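AvrRxo1-ORF1 (Xanthomonas oryzae pv. oryzicola, PDB 4Z8T) is a type III effector with a polynucleotide kinase domain related to zeta toxins, and binds its interactor AvrRxo1-ORF2. Local coordinates at the interface of chains A and B. Sequence-based numbering; all coordinates share one arbitrary frame. Chains: chain A, AvrRxo1-ORF1; chain B, AvrRxo1-ORF2.

Contact 1: the interface of chains A and B. Residues chain A 162-164; chain B 60, 65, 69.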
ATOM      1  N   ARG A 162       3.763  20.432   9.718  1.00 22.90           N
ATOM      2  CA  ARG A 162       2.633  20.389  10.648  1.00 26.32           C
ATOM      3  C   ARG A 162       1.707  21.596  10.655  1.00 25.20           C
ATOM      4  O   ARG A 162       2.082  22.691  10.231  1.00 23.17           O
ATOM      5  CB  ARG A 162       3.133  20.086  12.055  1.00 30.97           C
ATOM      6  CG  ARG A 162       3.979  18.834  12.084  1.00 33.10           C
ATOM      7  CD  ARG A 162       4.134  18.277  13.472  1.00 30.57           C
ATOM      8  NE  ARG A 162       5.165  17.249  13.474  1.00 32.64           N
ATOM      9  CZ  ARG A 162       4.933  15.959  13.270  1.00 29.76           C
ATOM     10  NH1 ARG A 162       5.947  15.103  13.282  1.00 29.50           N
ATOM     11  NH2 ARG A 162       3.698  15.528  13.060  1.00 31.18           N
ATOM     12  N   GLU A 163       0.486  21.374  11.139  1.00 24.87           N
ATOM     13  CA  GLU A 163      -0.528  22.418  11.162  1.00 24.21           C
ATOM     14  C   GLU A 163      -0.051  23.692  11.842  1.00 22.60           C
ATOM     15  O   GLU A 163      -0.228  24.785  11.302  1.00 24.33           O
ATOM     16  CB  GLU A 163      -1.819  21.919  11.826  1.00 26.28           C
ATOM     17  CG  GLU A 163      -2.592  20.900  11.022  1.00 30.02           C
ATOM     18  CD  GLU A 163      -3.953  20.616  11.621  1.00 30.56           C
ATOM     19  OE1 GLU A 163      -4.624  19.674  11.149  1.00 35.76           O
ATOM     20  OE2 GLU A 163      -4.349  21.339  12.560  1.00 36.54           O
ATOM     21  N   TYR A 164       0.580  23.568  13.006  1.00 25.86           N
ATOM     22  CA  TYR A 164       0.988  24.770  13.736  1.00 27.94           C
ATOM     23  C   TYR A 164       1.982  25.610  12.948  1.00 23.69           C
ATOM     24  O   TYR A 164       1.950  26.839  13.017  1.00 25.50           O
ATOM     25  CB  TYR A 164       1.513  24.459  15.146  1.00 28.76           C
ATOM     26  CG  TYR A 164       2.906  23.872  15.230  1.00 29.91           C
ATOM     27  CD1 TYR A 164       3.101  22.502  15.204  1.00 31.25           C
ATOM     28  CD2 TYR A 164       4.020  24.687  15.390  1.00 32.37           C
ATOM     29  CE1 TYR A 164       4.363  21.963  15.302  1.00 31.66           C
ATOM     30  CE2 TYR A 164       5.289  24.148  15.484  1.00 34.27           C
ATOM     31  CZ  TYR A 164       5.448  22.785  15.443  1.00 36.75           C
ATOM     32  OH  TYR A 164       6.703  22.225  15.538  1.00 37.61           O
TER
ATOM     33  N   LEU B  60       5.119  25.286  19.533  1.00 52.39           N
ATOM     34  CA  LEU B  60       4.040  24.337  19.739  1.00 54.19           C
ATOM     35  C   LEU B  60       3.544  24.485  21.168  1.00 57.35           C
ATOM     36  O   LEU B  60       4.170  23.989  22.106  1.00 58.63           O
ATOM     37  CB  LEU B  60       4.547  22.918  19.484  1.00 48.88           C
ATOM     38  CG  LEU B  60       3.542  21.769  19.512  1.00 49.98           C
ATOM     39  CD1 LEU B  60       2.290  22.131  18.734  1.00 44.55           C
ATOM     40  CD2 LEU B  60       4.192  20.510  18.950  1.00 47.18           C
ATOM     41  N   GLU B  65      -2.700  19.698  20.087  1.00 54.94           N
ATOM     42  CA  GLU B  65      -1.840  19.337  18.968  1.00 49.93           C
ATOM     43  C   GLU B  65      -0.580  18.651  19.487  1.00 48.17           C
ATOM     44  O   GLU B  65      -0.061  17.738  18.853  1.00 45.09           O
ATOM     45  CB  GLU B  65      -1.490  20.560  18.106  1.00 48.55           C
ATOM     46  CG  GLU B  65      -0.937  20.206  16.717  1.00 42.50           C
ATOM     47  CD  GLU B  65      -0.665  21.424  15.847  1.00 39.60           C
ATOM     48  OE1 GLU B  65       0.025  21.277  14.805  1.00 33.04           O
ATOM     49  OE2 GLU B  65      -1.145  22.527  16.196  1.00 42.05           O
ATOM     50  N   ILE B  69       0.458  14.856  18.483  1.00 39.17           N
ATOM     51  CA  ILE B  69       1.652  14.624  17.673  1.00 32.82           C
ATOM     52  C   ILE B  69       2.509  13.495  18.250  1.00 32.07           C
ATOM     53  O   ILE B  69       2.894  12.563  17.532  1.00 27.99           O
ATOM     54  CB  ILE B  69       2.514  15.907  17.542  1.00 34.11           C
ATOM     55  CG1 ILE B  69       1.842  16.919  16.610  1.00 37.05           C
ATOM     56  CG2 ILE B  69       3.893  15.578  17.011  1.00 31.63           C
ATOM     57  CD1 ILE B  69       2.436  18.311  16.702  1.00 37.09           C
TER
HETATM   58  O   HOH W   1       0.110  18.963  13.162  1.00 30.04           O
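B:Glu65 and A:Tyr164 bury the most surface in this patch, where helix 63-77 of AvrRxo1-ORF2 is set against the start of helix 163-176 of the kinase-domain effector. The carboxylate of B:Glu65 arrives at the end of an extended side chain whose CG is anti to its backbone N (chi1 -163°), and its OE1 accepts a hydrogen bond from the backbone N of A:Tyr164 at 3.0 Å. The bond is moderately bent, 140° at the hydrogen, and uses the syn lone pair of OE1, on the side of OE2. OE1 of B:Glu65 is also 2.8 Å from water 1, which lies 3.2 Å from the backbone N of A:Glu163. OE1 thus serves two successive amides of the first helical turn, one directly and one through water, and the partner chain in effect caps this helix end. The helix terminus would be expected to steady the negative charge there, even though the carboxylate OE2 of A:Glu163 is 4.9 Å from OE1 of B:Glu65.

The phenol ring of A:Tyr164 is placed by a first torsion of 76°, with CG between the backbone N and the carbonyl carbon. This sets the ring so that its edge lies beside OE1 of B:Glu65, which is in the ring plane and 3.3 Å from CD1 of A:Tyr164. One ring face receives B:Leu60: its CB stands over the centre, while its methyl CD1 packs 3.6 Å from CD1 of A:Tyr164. The leucine and tyrosine side chains cross at about a right angle.

One helical turn beyond B:Glu65, B:Ile69 covers the side chain of A:Arg162, the residue just before the capped helix. The arginine, extended from CG to NE, slants across B:Ile69, whose CD1 touches CD of A:Arg162 at 3.6 Å. The other isoleucine branch, methyl CG2 of B:Ile69, sits over the centre of one guanidinium face, 3.9 Å from CZ of A:Arg162.

Contact 2: the interface of chains A and B. Residues chain A 20, 23, 131, 135; chain B 53, 57-59.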
ATOM      1  N   PRO A  20      12.726  25.004  26.040  1.00 76.54           N
ATOM      2  CA  PRO A  20      12.669  26.454  25.960  1.00 76.77           C
ATOM      3  C   PRO A  20      12.848  26.963  27.376  1.00 77.74           C
ATOM      4  O   PRO A  20      12.745  26.231  28.340  1.00 77.30           O
ATOM      5  CB  PRO A  20      11.266  26.723  25.469  1.00 74.93           C
ATOM      6  CG  PRO A  20      10.521  25.660  25.992  1.00 76.61           C
ATOM      7  CD  PRO A  20      11.384  24.441  26.001  1.00 75.65           C
ATOM      8  N   TRP A  23      15.868  28.910  25.322  1.00 70.43           N
ATOM      9  CA  TRP A  23      15.801  29.682  24.090  1.00 68.39           C
ATOM     10  C   TRP A  23      15.819  31.196  24.327  1.00 67.06           C
ATOM     11  O   TRP A  23      16.709  31.860  23.818  1.00 64.70           O
ATOM     12  CB  TRP A  23      14.681  29.186  23.161  1.00 69.45           C
ATOM     13  CG  TRP A  23      15.004  27.805  22.630  1.00 67.30           C
ATOM     14  CD1 TRP A  23      14.792  26.616  23.266  1.00 68.71           C
ATOM     15  CD2 TRP A  23      15.642  27.482  21.381  1.00 65.31           C
ATOM     16  NE1 TRP A  23      15.241  25.573  22.489  1.00 66.79           N
ATOM     17  CE2 TRP A  23      15.767  26.076  21.328  1.00 65.15           C
ATOM     18  CE3 TRP A  23      16.109  28.241  20.303  1.00 59.03           C
ATOM     19  CZ2 TRP A  23      16.340  25.416  20.237  1.00 58.00           C
ATOM     20  CZ3 TRP A  23      16.679  27.582  19.220  1.00 50.70           C
ATOM     21  CH2 TRP A  23      16.788  26.186  19.196  1.00 52.02           C
ATOM     22  N   SER A 131      19.402  27.412  14.373  1.00 21.64           N
ATOM     23  CA  SER A 131      17.958  27.636  14.481  1.00 24.85           C
ATOM     24  C   SER A 131      17.706  28.993  15.126  1.00 24.69           C
ATOM     25  O   SER A 131      16.849  29.761  14.677  1.00 25.15           O
ATOM     26  CB  SER A 131      17.293  26.506  15.272  1.00 26.86           C
ATOM     27  OG  SER A 131      15.889  26.691  15.334  1.00 37.27           O
ATOM     28  N   ASP A 135      15.795  32.213  13.369  1.00 25.44           N
ATOM     29  CA  ASP A 135      14.655  32.886  13.979  1.00 25.81           C
ATOM     30  C   ASP A 135      14.901  34.380  14.097  1.00 25.69           C
ATOM     31  O   ASP A 135      13.987  35.191  13.913  1.00 22.88           O
ATOM     32  CB  ASP A 135      14.349  32.279  15.346  1.00 29.18           C
ATOM     33  CG  ASP A 135      13.799  30.884  15.242  1.00 34.98           C
ATOM     34  OD1 ASP A 135      13.278  30.528  14.163  1.00 35.04           O
ATOM     35  OD2 ASP A 135      13.876  30.140  16.245  1.00 41.17           O
TER
ATOM     36  N   ASP B  53      12.512  17.875  25.151  1.00 56.14           N
ATOM     37  CA  ASP B  53      11.724  19.043  24.793  1.00 58.73           C
ATOM     38  C   ASP B  53      10.788  18.736  23.633  1.00 54.53           C
ATOM     39  O   ASP B  53      11.239  18.389  22.541  1.00 54.21           O
ATOM     40  CB  ASP B  53      12.656  20.188  24.399  1.00 61.23           C
ATOM     41  CG  ASP B  53      11.908  21.448  24.026  1.00 60.86           C
ATOM     42  OD1 ASP B  53      10.771  21.635  24.505  1.00 60.49           O
ATOM     43  OD2 ASP B  53      12.472  22.263  23.268  1.00 63.95           O
ATOM     44  N   ALA B  57      10.788  24.739  20.754  1.00 56.42           N
ATOM     45  CA  ALA B  57      11.163  26.064  21.254  1.00 57.48           C
ATOM     46  C   ALA B  57       9.993  27.025  21.470  1.00 56.78           C
ATOM     47  O   ALA B  57      10.119  28.225  21.223  1.00 57.85           O
ATOM     48  CB  ALA B  57      12.222  26.699  20.356  1.00 58.68           C
ATOM     49  N   GLY B  58       8.866  26.506  21.945  1.00 55.86           N
ATOM     50  CA  GLY B  58       7.738  27.355  22.292  1.00 54.56           C
ATOM     51  C   GLY B  58       6.826  27.723  21.136  1.00 55.70           C
ATOM     52  O   GLY B  58       5.935  28.561  21.290  1.00 56.92           O
ATOM     53  N   ARG B  59       7.045  27.105  19.978  1.00 55.32           N
ATOM     54  CA  ARG B  59       6.176  27.311  18.821  1.00 53.19           C
ATOM     55  C   ARG B  59       4.927  26.473  18.972  1.00 52.46           C
ATOM     56  O   ARG B  59       3.831  26.874  18.573  1.00 51.72           O
ATOM     57  CB  ARG B  59       6.881  26.870  17.545  1.00 51.88           C
ATOM     58  CG  ARG B  59       7.966  27.787  17.066  1.00 53.06           C
ATOM     59  CD  ARG B  59       8.694  27.145  15.903  1.00 53.71           C
ATOM     60  NE  ARG B  59       9.873  27.913  15.530  1.00 54.98           N
ATOM     61  CZ  ARG B  59      10.995  27.931  16.240  1.00 53.20           C
ATOM     62  NH1 ARG B  59      11.084  27.229  17.360  1.00 56.40           N
ATOM     63  NH2 ARG B  59      12.024  28.655  15.834  1.00 50.48           N
TER
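The methyl group of B:Ala57 presses on the indole of A:Trp23, bringing a loop of AvrRxo1-ORF2 against helix 22-27 of AvrRxo1-ORF1, the effector with the zeta-toxin-like kinase domain. This is the compact part of the contact. CB of B:Ala57 stands over the centre of the five-membered ring in a CH-pi contact, 3.7 Å from both CD2 and CE2 of A:Trp23. Such centring leaves CB of B:Ala57 3.9 Å from NE1 of A:Trp23, so the methyl group spreads its contact over the pyrrole part of the indole. The tryptophan CG is anti to its carbonyl carbon (chi1 -68°), and its second torsion, 83°, turns a flat face toward the loop. B:Ala57 and B:Gly58 both adopt left-handed backbone conformations, a local turn that carries the chain from the indole contact to B:Arg59.

B:Arg59 runs extended from CG to NE and meets A:Asp135 of helix 123-141 tip to tip in a salt bridge. Its NH2 does the touching: OD1 of A:Asp135 lies at the guanidinium edge, in plane, 2.8 Å from NH2 of B:Arg59, and can accept a hydrogen bond. The 2.4 Å between NH2 of B:Arg59 and OD2 of A:Asp135 is implausibly short, so the fine geometry there is doubtful. The carboxylate and guanidinium planes are 43° apart and NH2 is the contacting nitrogen, so as modelled the pair is not a flat, two-nitrogen arrangement.

The looser side consists of residues that hide little surface: A:Ser131, B:Gly58 and B:Asp53. A:Ser131, a turn before A:Asp135, keeps its hydroxyl OG 4.4 Å from NH2 of B:Arg59. On the far side of the indole contact, B:Asp53 hides only 9 Å², and its side chain and that of A:Pro20 cross at a slant, with the ring carbon CD of A:Pro20 3.6 Å from the carboxylate CG of B:Asp53.

Contacts 1 and 2 have centres about 14 Å apart and share no residue, but they are continuous along AvrRxo1-ORF2: B:Arg59 of contact 2 is followed directly by B:Leu60 of contact 1. The connection between helices 45-51 and 63-77 supplies contact 2, and its end together with helix 63-77 supplies contact 1. On AvrRxo1-ORF1 the surfaces come from distant stretches of sequence, helix 22-27 with the loop before it and helix 123-141 for one, and the start of helix 163-176 with the preceding residue for the other. One short segment of the interactor therefore bridges several elements of the effector, which probably helps fix how the two proteins are oriented.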